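Local coordinates for protein beta-lactamase/D-alanine Carboxypeptidase (Yersinia pestis, PDB 3RJU) that probably hydrolyses beta-lactam antibiotics or trims D-alanine from cell-wall peptides, as a serine hydrolase of the beta-lactamase and penicillin-binding protein family, at residues I58-A61 and S62-L66; P135-D138 and N139-W143; L182-D185 and K186-P190; L208-G211 and V212-R216; L332-F335 and S336-S339. One frame throughout, in Å; residues are numbered along the deposited sequence.

Contact 1: residues I58-A61 and S62-L66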
loop_
_atom_site.group_PDB
_atom_site.type_symbol
_atom_site.label_atom_id
_atom_site.label_comp_id
_atom_site.label_asym_id
_atom_site.label_seq_id
_atom_site.Cartn_x
_atom_site.Cartn_y
_atom_site.Cartn_z
ATOM N N ILE A 58 -5.367 -12.167 3.451
ATOM C CA ILE A 58 -5.420 -10.911 4.185
ATOM C C ILE A 58 -5.869 -9.801 3.236
ATOM O O ILE A 58 -5.714 -9.927 2.012
ATOM C CB ILE A 58 -4.041 -10.546 4.769
ATOM C CG1 ILE A 58 -3.000 -10.334 3.660
ATOM C CG2 ILE A 58 -3.560 -11.637 5.728
ATOM C CD1 ILE A 58 -1.595 -9.995 4.186
ATOM N N ARG A 59 -6.429 -8.730 3.793
ATOM C CA ARG A 59 -6.577 -7.486 3.038
ATOM C C ARG A 59 -5.336 -6.640 3.282
ATOM O O ARG A 59 -5.018 -6.314 4.442
ATOM C CB ARG A 59 -7.813 -6.703 3.489
ATOM C CG ARG A 59 -9.127 -7.480 3.346
ATOM C CD ARG A 59 -10.311 -6.564 3.616
ATOM N NE ARG A 59 -11.594 -7.265 3.707
ATOM C CZ ARG A 59 -12.464 -7.390 2.704
ATOM N NH1 ARG A 59 -12.206 -6.877 1.499
ATOM N NH2 ARG A 59 -13.611 -8.020 2.912
ATOM N N ILE A 60 -4.610 -6.284 2.220
ATOM C CA ILE A 60 -3.435 -5.442 2.442
ATOM C C ILE A 60 -3.785 -3.956 2.510
ATOM O O ILE A 60 -2.930 -3.122 2.818
ATOM C CB ILE A 60 -2.290 -5.704 1.416
ATOM C CG1 ILE A 60 -2.661 -5.194 0.013
ATOM C CG2 ILE A 60 -1.929 -7.199 1.380
ATOM C CD1 ILE A 60 -1.494 -5.330 -0.992
ATOM N N ALA A 61 -5.047 -3.631 2.239
ATOM C CA ALA A 61 -5.506 -2.250 2.296
ATOM C C ALA A 61 -4.560 -1.376 1.473
ATOM O O ALA A 61 -4.199 -1.757 0.367
ATOM C CB ALA A 61 -5.635 -1.756 3.759
ATOM N N SER A 62 -4.126 -0.234 2.004
ATOM C CA SER A 62 -3.399 0.747 1.179
ATOM C C SER A 62 -1.970 0.367 0.768
ATOM O O SER A 62 -1.302 1.123 0.052
ATOM C CB SER A 62 -3.433 2.137 1.823
ATOM O OG SER A 62 -4.771 2.608 1.889
ATOM N N ILE A 63 -1.477 -0.791 1.196
ATOM C CA ILE A 63 -0.243 -1.298 0.587
ATOM C C ILE A 63 -0.501 -1.421 -0.928
ATOM O O ILE A 63 0.425 -1.340 -1.748
ATOM C CB ILE A 63 0.194 -2.674 1.197
ATOM C CG1 ILE A 63 0.430 -2.556 2.711
ATOM C CG2 ILE A 63 1.436 -3.191 0.529
ATOM C CD1 ILE A 63 1.466 -1.541 3.112
ATOM N N THR A 64 -1.779 -1.574 -1.281
ATOM C CA THR A 64 -2.231 -1.595 -2.678
ATOM C C THR A 64 -1.649 -0.422 -3.467
ATOM O O THR A 64 -1.260 -0.586 -4.624
ATOM C CB THR A 64 -3.777 -1.509 -2.763
ATOM O OG1 THR A 64 -4.352 -2.699 -2.209
ATOM C CG2 THR A 64 -4.248 -1.368 -4.230
ATOM N N LYS A 65 -1.578 0.755 -2.847
ATOM C CA LYS A 65 -1.088 1.950 -3.551
ATOM C C LYS A 65 0.342 1.786 -4.056
ATOM O O LYS A 65 0.690 2.328 -5.108
ATOM C CB LYS A 65 -1.163 3.165 -2.634
ATOM C CG LYS A 65 -2.588 3.570 -2.280
ATOM C CD LYS A 65 -2.616 4.848 -1.463
ATOM C CE LYS A 65 -4.038 5.368 -1.236
ATOM N NZ LYS A 65 -4.863 4.429 -0.402
ATOM N N LEU A 66 1.168 1.038 -3.327
ATOM C CA LEU A 66 2.551 0.784 -3.786
ATOM C C LEU A 66 2.568 -0.017 -5.078
ATOM O O LEU A 66 3.439 0.164 -5.931
ATOM C CB LEU A 66 3.359 0.039 -2.716
ATOM C CG LEU A 66 3.400 0.701 -1.328
ATOM C CD1 LEU A 66 4.304 -0.129 -0.410
ATOM C CD2 LEU A 66 3.888 2.143 -1.456
#
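Ile-60 and Ile-63 meet with their side chains at about a right angle, CD1 of Ile-60 lying 3.8 Å from CB of Ile-63. CG1 of Ile-60 stands between its own N and carbonyl carbon (chi1 70°), which turns the chain toward the helix start, where it likewise crosses Thr-64. Branched aliphatic residues suit this buried place, where Met-236 of helix 233-241 touches both isoleucines. Thr-64 keeps its hydroxyl beside its own backbone N (chi1 -66°), and OG1 reaches back to donate to Ala-61 O at 2.7 Å, tilted 16° from the carbonyl plane; OG1 itself accepts from Ile-229 N. Ile-63 N donates to Ile-60 O at 3.2 Å, from above the carbonyl plane, so the chain turns sharply from strand 58-59 into helix 64-77. Ser-62 and Lys-65, three residues apart, turn their side chains to each other, and Lys-65 NZ donates to Ser-62 OG at 2.9 Å. NZ is also bonded to Tyr-159 OH, Asn-161 OD1 and Ser-226 O, oxygens that hold the amine in place, while a bound citrate reaches Ser-62 OG. This serine and lysine at a helix start are consistent with the SxxK motif of serine beta-lactamases and penicillin-binding proteins, whose serine is the nucleophile.

Contact 2: residues P135-D138 and N139-W143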
loop_
_atom_site.group_PDB
_atom_site.type_symbol
_atom_site.label_atom_id
_atom_site.label_comp_id
_atom_site.label_asym_id
_atom_site.label_seq_id
_atom_site.Cartn_x
_atom_site.Cartn_y
_atom_site.Cartn_z
ATOM N N PRO A 135 -16.603 4.280 -4.382
ATOM C CA PRO A 135 -17.300 4.373 -5.672
ATOM C C PRO A 135 -16.755 3.379 -6.683
ATOM O O PRO A 135 -15.593 2.950 -6.582
ATOM C CB PRO A 135 -16.965 5.793 -6.148
ATOM C CG PRO A 135 -15.591 6.068 -5.542
ATOM C CD PRO A 135 -15.680 5.413 -4.169
ATOM N N THR A 136 -17.586 3.026 -7.662
ATOM C CA THR A 136 -17.103 2.246 -8.788
ATOM C C THR A 136 -16.373 3.156 -9.754
ATOM O O THR A 136 -16.421 4.383 -9.613
ATOM C CB THR A 136 -18.252 1.572 -9.537
ATOM O OG1 THR A 136 -19.038 2.576 -10.201
ATOM C CG2 THR A 136 -19.130 0.778 -8.565
ATOM N N LYS A 137 -15.698 2.559 -10.733
ATOM C CA LYS A 137 -15.069 3.340 -11.797
ATOM C C LYS A 137 -16.076 4.282 -12.477
ATOM O O LYS A 137 -15.821 5.478 -12.625
ATOM C CB LYS A 137 -14.422 2.435 -12.849
ATOM C CG LYS A 137 -13.768 3.224 -13.976
ATOM C CD LYS A 137 -13.108 2.308 -14.991
ATOM C CE LYS A 137 -14.142 1.540 -15.800
ATOM N NZ LYS A 137 -13.532 0.923 -17.019
ATOM N N ASP A 138 -17.219 3.751 -12.908
ATOM C CA ASP A 138 -18.213 4.624 -13.529
ATOM C C ASP A 138 -18.653 5.741 -12.577
ATOM O O ASP A 138 -18.824 6.877 -13.006
ATOM C CB ASP A 138 -19.431 3.842 -14.021
ATOM C CG ASP A 138 -19.134 3.007 -15.256
ATOM O OD1 ASP A 138 -18.075 3.216 -15.892
ATOM O OD2 ASP A 138 -19.978 2.144 -15.594
ATOM N N ASN A 139 -18.853 5.431 -11.294
ATOM C CA ASN A 139 -19.225 6.484 -10.343
ATOM C C ASN A 139 -18.163 7.587 -10.320
ATOM O O ASN A 139 -18.490 8.782 -10.299
ATOM C CB ASN A 139 -19.344 5.965 -8.907
ATOM C CG ASN A 139 -20.445 4.941 -8.711
ATOM O OD1 ASN A 139 -20.330 4.090 -7.835
ATOM N ND2 ASN A 139 -21.516 5.023 -9.500
ATOM N N ARG A 140 -16.894 7.182 -10.286
ATOM C CA ARG A 140 -15.794 8.145 -10.190
ATOM C C ARG A 140 -15.796 9.132 -11.344
ATOM O O ARG A 140 -15.652 10.346 -11.147
ATOM C CB ARG A 140 -14.430 7.439 -10.162
ATOM C CG ARG A 140 -14.132 6.741 -8.877
ATOM C CD ARG A 140 -12.682 6.319 -8.843
ATOM N NE ARG A 140 -12.305 5.193 -9.698
ATOM C CZ ARG A 140 -12.495 3.909 -9.384
ATOM N NH1 ARG A 140 -13.148 3.576 -8.275
ATOM N NH2 ARG A 140 -12.052 2.949 -10.187
ATOM N N TRP A 141 -15.932 8.608 -12.554
ATOM C CA TRP A 141 -15.850 9.457 -13.731
ATOM C C TRP A 141 -17.099 10.309 -13.925
ATOM O O TRP A 141 -17.006 11.427 -14.419
ATOM C CB TRP A 141 -15.450 8.648 -14.970
ATOM C CG TRP A 141 -14.030 8.249 -14.829
ATOM C CD1 TRP A 141 -13.545 7.140 -14.181
ATOM C CD2 TRP A 141 -12.881 8.990 -15.272
ATOM N NE1 TRP A 141 -12.171 7.141 -14.213
ATOM C CE2 TRP A 141 -11.738 8.263 -14.869
ATOM C CE3 TRP A 141 -12.709 10.199 -15.959
ATOM C CZ2 TRP A 141 -10.436 8.689 -15.160
ATOM C CZ3 TRP A 141 -11.415 10.624 -16.246
ATOM C CH2 TRP A 141 -10.297 9.879 -15.831
ATOM N N GLN A 142 -18.250 9.801 -13.487
ATOM C CA GLN A 142 -19.474 10.589 -13.483
ATOM C C GLN A 142 -19.339 11.780 -12.519
ATOM O O GLN A 142 -19.740 12.896 -12.842
ATOM C CB GLN A 142 -20.678 9.707 -13.133
ATOM C CG GLN A 142 -22.019 10.407 -13.219
ATOM C CD GLN A 142 -22.304 10.975 -14.606
ATOM O OE1 GLN A 142 -21.962 10.369 -15.631
ATOM N NE2 GLN A 142 -22.925 12.157 -14.642
ATOM N N TRP A 143 -18.741 11.548 -11.353
ATOM C CA TRP A 143 -18.490 12.619 -10.393
ATOM C C TRP A 143 -17.424 13.586 -10.898
ATOM O O TRP A 143 -17.574 14.793 -10.788
ATOM C CB TRP A 143 -18.045 12.046 -9.037
ATOM C CG TRP A 143 -17.645 13.112 -8.054
ATOM C CD1 TRP A 143 -18.476 13.797 -7.199
ATOM C CD2 TRP A 143 -16.321 13.630 -7.827
ATOM N NE1 TRP A 143 -17.745 14.707 -6.454
ATOM C CE2 TRP A 143 -16.425 14.622 -6.819
ATOM C CE3 TRP A 143 -15.060 13.348 -8.371
ATOM C CZ2 TRP A 143 -15.323 15.340 -6.356
ATOM C CZ3 TRP A 143 -13.956 14.070 -7.905
ATOM C CH2 TRP A 143 -14.098 15.045 -6.900
#
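Thr-136 and Asn-139 answer each other at the start of helix 137-144. Thr-136 OG1 accepts from Asn-139 N at 3.1 Å, while Asn-139 OD1 takes the N-H of Thr-136 at 2.9 Å, nearly straight (168°) but from above the amide plane. This reciprocal pair is a capping box, and a short side chain with an acceptor suits each position. With chi1 at 69°, the threonine hydroxyl is directed at the first turn. The tight side begins just before the cap, at Pro-135: its CB rests 3.6 Å from Asn-139 CB, and its ring crosses the Arg-140 chain, CG to CG 3.7 Å. Arg-140 bends at chi3 (-73°), laying its guanidinium over the backbone, with Lys-137 CA 3.4 Å above one face. Trp-141 turns the edge of its indole to Lys-137 O, CD1 being 3.2 Å from that oxygen. The solvent side is looser. Lys-137 and Asp-138 are exposed, as suits charged residues, though the first carbons of Lys-137 still lie beside Arg-140 and Trp-141, and Gln-142 bonds through OE1 to Lys-145. Inward, Asp-169 of helix 162-175 receives both Arg-140 NH2, in a salt bridge, and Trp-141 NE1, while Arg-140 and Trp-143 pack on Leu-162 of that same helix.

Contact 3: residues L182-D185 and K186-P190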
loop_
_atom_site.group_PDB
_atom_site.type_symbol
_atom_site.label_atom_id
_atom_site.label_comp_id
_atom_site.label_asym_id
_atom_site.label_seq_id
_atom_site.Cartn_x
_atom_site.Cartn_y
_atom_site.Cartn_z
ATOM N N LEU A 182 -3.424 -5.897 -15.686
ATOM C CA LEU A 182 -2.150 -5.257 -15.388
ATOM C C LEU A 182 -1.526 -5.785 -14.104
ATOM O O LEU A 182 -0.324 -6.064 -14.067
ATOM C CB LEU A 182 -2.294 -3.738 -15.274
ATOM C CG LEU A 182 -2.393 -2.953 -16.566
ATOM C CD1 LEU A 182 -2.673 -1.476 -16.259
ATOM C CD2 LEU A 182 -1.102 -3.114 -17.353
ATOM N N LEU A 183 -2.330 -5.884 -13.044
ATOM C CA LEU A 183 -1.846 -6.382 -11.749
ATOM C C LEU A 183 -1.260 -7.784 -11.934
ATOM O O LEU A 183 -0.178 -8.093 -11.431
ATOM C CB LEU A 183 -2.992 -6.399 -10.731
ATOM C CG LEU A 183 -2.731 -6.991 -9.349
ATOM C CD1 LEU A 183 -1.585 -6.244 -8.673
ATOM C CD2 LEU A 183 -4.011 -6.914 -8.523
ATOM N N ARG A 184 -1.981 -8.625 -12.677
ATOM C CA ARG A 184 -1.533 -9.978 -12.953
ATOM C C ARG A 184 -0.261 -9.962 -13.809
ATOM O O ARG A 184 0.749 -10.560 -13.451
ATOM C CB ARG A 184 -2.653 -10.746 -13.664
ATOM C CG ARG A 184 -2.328 -12.190 -14.005
ATOM C CD ARG A 184 -3.315 -12.725 -15.031
ATOM N NE ARG A 184 -3.203 -11.987 -16.293
ATOM C CZ ARG A 184 -4.106 -12.007 -17.268
ATOM N NH1 ARG A 184 -5.217 -12.719 -17.142
ATOM N NH2 ARG A 184 -3.899 -11.301 -18.369
ATOM N N ASP A 185 -0.298 -9.244 -14.931
ATOM C CA ASP A 185 0.805 -9.303 -15.902
ATOM C C ASP A 185 2.089 -8.610 -15.446
ATOM O O ASP A 185 3.206 -9.079 -15.759
ATOM C CB ASP A 185 0.370 -8.736 -17.264
ATOM C CG ASP A 185 -0.763 -9.524 -17.891
ATOM O OD1 ASP A 185 -1.041 -10.652 -17.425
ATOM O OD2 ASP A 185 -1.375 -9.013 -18.855
ATOM N N LYS A 186 1.942 -7.493 -14.735
ATOM C CA LYS A 186 3.106 -6.722 -14.298
ATOM C C LYS A 186 3.648 -7.131 -12.932
ATOM O O LYS A 186 4.820 -6.914 -12.648
ATOM C CB LYS A 186 2.802 -5.215 -14.284
ATOM C CG LYS A 186 2.640 -4.580 -15.663
ATOM C CD LYS A 186 3.867 -4.829 -16.500
ATOM C CE LYS A 186 4.041 -3.769 -17.577
ATOM N NZ LYS A 186 5.266 -4.045 -18.375
ATOM N N ILE A 187 2.793 -7.703 -12.082
ATOM C CA ILE A 187 3.203 -7.976 -10.711
ATOM C C ILE A 187 3.052 -9.430 -10.266
ATOM O O ILE A 187 4.044 -10.109 -9.960
ATOM C CB ILE A 187 2.465 -7.076 -9.702
ATOM C CG1 ILE A 187 2.765 -5.608 -9.995
ATOM C CG2 ILE A 187 2.902 -7.425 -8.278
ATOM C CD1 ILE A 187 2.095 -4.617 -9.025
ATOM N N THR A 188 1.818 -9.905 -10.194
ATOM C CA THR A 188 1.569 -11.163 -9.494
ATOM C C THR A 188 1.984 -12.420 -10.275
ATOM O O THR A 188 2.517 -13.357 -9.690
ATOM C CB THR A 188 0.099 -11.281 -9.013
ATOM O OG1 THR A 188 -0.779 -11.439 -10.140
ATOM C CG2 THR A 188 -0.298 -10.042 -8.197
ATOM N N ALA A 189 1.735 -12.462 -11.582
ATOM C CA ALA A 189 2.112 -13.646 -12.341
ATOM C C ALA A 189 3.635 -13.864 -12.396
ATOM O O ALA A 189 4.109 -14.988 -12.167
ATOM C CB ALA A 189 1.475 -13.648 -13.748
ATOM N N PRO A 190 4.413 -12.800 -12.673
ATOM C CA PRO A 190 5.866 -13.019 -12.714
ATOM C C PRO A 190 6.447 -13.465 -11.374
ATOM O O PRO A 190 7.470 -14.149 -11.354
ATOM C CB PRO A 190 6.427 -11.644 -13.099
ATOM C CG PRO A 190 5.297 -10.980 -13.843
ATOM C CD PRO A 190 4.036 -11.464 -13.174
#
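Leu-183 makes the apolar part of the contact, its CD1 lying 4.0 Å from CD1 of Ile-187 and also 4.0 Å from CG2 of Thr-188. These three side chains line the buried flank of the helix, where Leu-183 touches Ile-229 and Ile-187 packs on Met-67 and Ile-71 of helix 64-77. Among the backbone bonds, Leu-183 O is shared: Thr-188 N approaches within the carbonyl plane at 3.0 Å and nearly straight (168°), whereas Ile-187 N comes from above that plane along a bent path. Ala-189 N then reaches Arg-184 O at 2.8 Å, again five residues back. Thr-188 turns OG1 between its own N and carbonyl carbon (chi1 69°), bringing it 3.3 Å from Arg-184 CA. Pro-190 has no N-H to give, and its CD rests 3.4 Å from Arg-184 O. The charged interactions lie at the surface. In one of its two conformers Arg-184 grips Asp-185 side-on, NE and NH2 both meeting OD1; Lys-177 bridges to the other carboxylate oxygen. Lys-186, its chain bent at chi2, carries its ammonium to Asp-78. Two successive bonds reaching five residues back mark a local pi-type widening of the helix, which then kinks at Pro-190, whose N has no bond to the preceding turn.

Contact 4: residues L208-G211 and V212-R216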
loop_
_atom_site.group_PDB
_atom_site.type_symbol
_atom_site.label_atom_id
_atom_site.label_comp_id
_atom_site.label_asym_id
_atom_site.label_seq_id
_atom_site.Cartn_x
_atom_site.Cartn_y
_atom_site.Cartn_z
ATOM N N LEU A 208 -9.662 -16.093 4.460
ATOM C CA LEU A 208 -9.547 -14.686 4.877
ATOM C C LEU A 208 -9.670 -14.594 6.400
ATOM O O LEU A 208 -10.620 -15.139 7.005
ATOM C CB LEU A 208 -10.611 -13.818 4.198
ATOM C CG LEU A 208 -10.514 -12.311 4.473
ATOM C CD1 LEU A 208 -9.246 -11.711 3.848
ATOM C CD2 LEU A 208 -11.760 -11.583 3.988
HETATM N N MSE A 209 -8.672 -13.970 7.024
HETATM C CA MSE A 209 -8.676 -13.769 8.468
HETATM C C MSE A 209 -9.779 -12.774 8.820
HETATM O O MSE A 209 -10.187 -11.965 7.977
HETATM C CB MSE A 209 -7.314 -13.249 8.936
HETATM C CG MSE A 209 -6.147 -14.199 8.609
HETATM SE SE MSE A 209 -4.454 -13.390 9.101
HETATM C CE MSE A 209 -4.783 -12.984 10.987
ATOM N N ILE A 210 -10.244 -12.835 10.067
ATOM C CA ILE A 210 -11.375 -12.057 10.532
ATOM C C ILE A 210 -11.035 -11.365 11.848
ATOM O O ILE A 210 -10.528 -11.991 12.779
ATOM C CB ILE A 210 -12.610 -12.954 10.741
ATOM C CG1 ILE A 210 -13.096 -13.504 9.388
ATOM C CG2 ILE A 210 -13.718 -12.191 11.442
ATOM C CD1 ILE A 210 -14.173 -14.593 9.494
ATOM N N GLY A 211 -11.312 -10.070 11.918
ATOM C CA GLY A 211 -11.216 -9.338 13.171
ATOM C C GLY A 211 -12.414 -8.419 13.319
ATOM O O GLY A 211 -13.409 -8.565 12.604
ATOM N N VAL A 212 -12.311 -7.454 14.221
ATOM C CA VAL A 212 -13.387 -6.498 14.436
ATOM C C VAL A 212 -13.466 -5.559 13.239
ATOM O O VAL A 212 -12.444 -5.078 12.745
ATOM C CB VAL A 212 -13.165 -5.702 15.741
ATOM C CG1 VAL A 212 -14.182 -4.572 15.887
ATOM C CG2 VAL A 212 -13.236 -6.652 16.942
ATOM N N GLY A 213 -14.678 -5.322 12.759
ATOM C CA GLY A 213 -14.886 -4.479 11.598
ATOM C C GLY A 213 -14.737 -5.214 10.274
ATOM O O GLY A 213 -14.640 -4.586 9.214
ATOM N N SER A 214 -14.720 -6.546 10.321
ATOM C CA SER A 214 -14.601 -7.326 9.091
ATOM C C SER A 214 -15.796 -7.112 8.162
ATOM O O SER A 214 -16.892 -6.739 8.616
ATOM C CB SER A 214 -14.397 -8.809 9.396
ATOM O OG SER A 214 -13.012 -9.108 9.612
ATOM N N SER A 215 -15.559 -7.321 6.865
ATOM C CA SER A 215 -16.563 -7.188 5.797
ATOM C C SER A 215 -16.589 -8.487 5.020
ATOM O O SER A 215 -15.591 -9.206 4.998
ATOM C CB SER A 215 -16.145 -6.103 4.792
ATOM O OG SER A 215 -16.509 -4.798 5.181
ATOM N N ARG A 216 -17.689 -8.765 4.324
ATOM C CA ARG A 216 -17.742 -9.967 3.490
ATOM C C ARG A 216 -16.628 -9.961 2.443
ATOM O O ARG A 216 -16.248 -8.915 1.924
ATOM C CB ARG A 216 -19.112 -10.150 2.815
ATOM C CG ARG A 216 -19.434 -9.141 1.734
ATOM C CD ARG A 216 -20.682 -9.566 0.930
ATOM N NE ARG A 216 -20.406 -10.735 0.097
ATOM C CZ ARG A 216 -20.040 -10.674 -1.183
ATOM N NH1 ARG A 216 -19.922 -9.499 -1.790
ATOM N NH2 ARG A 216 -19.795 -11.787 -1.861
HETATM O O HOH W 1 -12.337 -10.466 7.297
#
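Gly-211 and Ser-214 are joined chiefly through the serine hydroxyl, which accepts from Gly-211 N at 3.0 Å with an N-H...O angle of 152°. With chi1 at -86°, OG swings back over the preceding part of the loop, where it also lies 3.5 Å from Ile-210 CA and 3.7 Å from Ile-210 CG2, the methyl branch that flanks the hydroxyl. Water 1 binds the same OG at 2.8 Å and donates to Met-209 O at 2.7 Å, so one small side chain links two backbone groups, directly and through a water. Serine suits the place, being short and able to give and take. Residues Gly-211 to Ser-214 form a type II beta turn, closed by a weak bond of 3.3 Å from Ser-214 N to Gly-211 O. Gly-213 occupies the third position with positive phi (85°), where a side chain would collide with the carbonyl oxygen of the previous residue; glycine is the usual choice there. At the second position, the first bond of the Val-212 side chain leads away from residues 208-211, and its backbone bonds to Arg-329. Before the turn Ile-210 pairs through its backbone with Thr-44, and Met-209, a selenomethionine here, leans on Phe-309 of strand 309-316.

Contact 5: residues L332-F335 and S336-S339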
loop_
_atom_site.group_PDB
_atom_site.type_symbol
_atom_site.label_atom_id
_atom_site.label_comp_id
_atom_site.label_asym_id
_atom_site.label_seq_id
_atom_site.Cartn_x
_atom_site.Cartn_y
_atom_site.Cartn_z
ATOM N N LEU A 332 -9.792 -2.612 20.759
ATOM C CA LEU A 332 -8.834 -1.681 21.366
ATOM C C LEU A 332 -7.601 -1.407 20.491
ATOM O O LEU A 332 -6.772 -0.554 20.824
ATOM C CB LEU A 332 -8.410 -2.170 22.768
ATOM C CG LEU A 332 -7.741 -3.539 22.911
ATOM C CD1 LEU A 332 -6.321 -3.497 22.411
ATOM C CD2 LEU A 332 -7.773 -3.947 24.393
ATOM N N THR A 333 -7.489 -2.091 19.357
ATOM C CA THR A 333 -6.297 -1.945 18.515
ATOM C C THR A 333 -6.021 -0.492 18.096
ATOM O O THR A 333 -6.900 0.184 17.556
ATOM C CB THR A 333 -6.406 -2.812 17.264
ATOM O OG1 THR A 333 -6.411 -4.205 17.653
ATOM C CG2 THR A 333 -5.234 -2.519 16.299
ATOM N N LYS A 334 -4.799 -0.032 18.367
ATOM C CA LYS A 334 -4.325 1.263 17.888
ATOM C C LYS A 334 -3.188 1.031 16.893
ATOM O O LYS A 334 -2.220 0.336 17.190
ATOM C CB LYS A 334 -3.818 2.138 19.048
ATOM C CG LYS A 334 -3.229 3.507 18.596
ATOM C CD LYS A 334 -2.561 4.244 19.779
ATOM C CE LYS A 334 -2.439 5.758 19.581
ATOM N NZ LYS A 334 -1.999 6.180 18.225
ATOM N N PHE A 335 -3.322 1.606 15.703
ATOM C CA PHE A 335 -2.419 1.302 14.596
ATOM C C PHE A 335 -0.963 1.496 14.965
ATOM O O PHE A 335 -0.104 0.632 14.678
ATOM C CB PHE A 335 -2.728 2.171 13.366
ATOM C CG PHE A 335 -1.814 1.876 12.213
ATOM C CD1 PHE A 335 -2.146 0.885 11.279
ATOM C CD2 PHE A 335 -0.599 2.546 12.086
ATOM C CE1 PHE A 335 -1.278 0.560 10.243
ATOM C CE2 PHE A 335 0.269 2.252 11.052
ATOM C CZ PHE A 335 -0.069 1.265 10.108
ATOM N N SER A 336 -0.655 2.644 15.566
ATOM C CA SER A 336 0.749 2.945 15.808
ATOM C C SER A 336 1.371 2.057 16.887
ATOM O O SER A 336 2.585 2.003 17.000
ATOM C CB SER A 336 0.956 4.426 16.127
ATOM O OG SER A 336 0.306 4.767 17.325
ATOM N N ASN A 337 0.554 1.331 17.650
ATOM C CA ASN A 337 1.114 0.337 18.571
ATOM C C ASN A 337 1.663 -0.881 17.841
ATOM O O ASN A 337 2.421 -1.676 18.414
ATOM C CB ASN A 337 0.090 -0.065 19.629
ATOM C CG ASN A 337 -0.103 1.028 20.646
ATOM O OD1 ASN A 337 0.760 1.887 20.779
ATOM N ND2 ASN A 337 -1.227 1.020 21.353
HETATM N N MSE A 338 1.263 -1.038 16.583
HETATM C CA MSE A 338 1.858 -2.035 15.730
HETATM C C MSE A 338 3.040 -1.422 14.969
HETATM O O MSE A 338 4.149 -1.948 15.020
HETATM C CB MSE A 338 0.816 -2.576 14.753
HETATM C CG MSE A 338 1.369 -3.600 13.767
HETATM SE SE MSE A 338 0.037 -4.126 12.445
HETATM C CE MSE A 338 0.112 -2.522 11.339
ATOM N N SER A 339 2.824 -0.292 14.292
ATOM C CA SER A 339 3.886 0.283 13.473
ATOM C C SER A 339 5.100 0.787 14.272
ATOM O O SER A 339 6.228 0.634 13.821
ATOM C CB SER A 339 3.339 1.365 12.537
ATOM O OG SER A 339 2.819 2.465 13.263
HETATM O O HOH W 2 -3.168 -1.157 20.681
HETATM O O HOH W 3 -2.392 5.057 15.656
#
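Lys-334 begins the contact by sending its side chain forward over the first helical turn. Its CG lies anti to the backbone N (chi1 177°) and the chain runs extended until a bend at chi4, which brings NZ to Ser-336 OG at 2.8 Å. The long aliphatic part crosses Asn-337 at about a right angle, Lys-334 CB being 3.6 Å from Asn-337 ND2. A lysine suits this exposed position, since its methylenes pack while its ammonium stays with polar partners. Two waters complete the join: water 2 accepts from Lys-334 N and from Asn-337 ND2, and water 3 accepts from Lys-334 NZ and Ser-336 N. The lysine carbonyl takes Asn-337 N at 3.0 Å, a donor well above the carbonyl plane. With these bonds the loop that follows strand 321-328 passes into helix 336-349, the C-terminal helix that packs on the large antiparallel sheet.

Phe-335 comes next, and its carbonyl oxygen accepts twice: from Met-338 N at 2.9 Å, above the plane, and from Ser-339 N at 3.1 Å, within it. Its ring lies against the first turn, beside Met-338 and Ser-339. CE1 meets the selenomethionine methyl of Met-338 (CE) at 3.6 Å, the two chains lying obliquely, and CE2 approaches Ser-339 OG at 3.4 Å. An aromatic residue fits here, meeting the methyl at CE1 and the small serine at CE2; both Phe-335 and Met-338 also rest on Ile-310 of strand 309-316.

Each contact closes a local turn within one continuous piece of chain, and the five follow in series without nesting or crossing. Contact 1 leads strand 58-59 into helix 64-77 near the centre of the molecule. Contact 2 opens helix 137-144, about 21 Å away between centres, and contact 3 lies within helix 179-191, which packs against helix 64-77. The loop of contact 4 returns to contact 1: Arg-59 NH2 probably bonds to Ser-215 O and Arg-216 O, and Ile-58 packs on Leu-208 and Met-209. Contact 5 starts the C-terminal helix; it and contact 3 lie on opposite sides of the chain's centre, about 31 Å apart between centres.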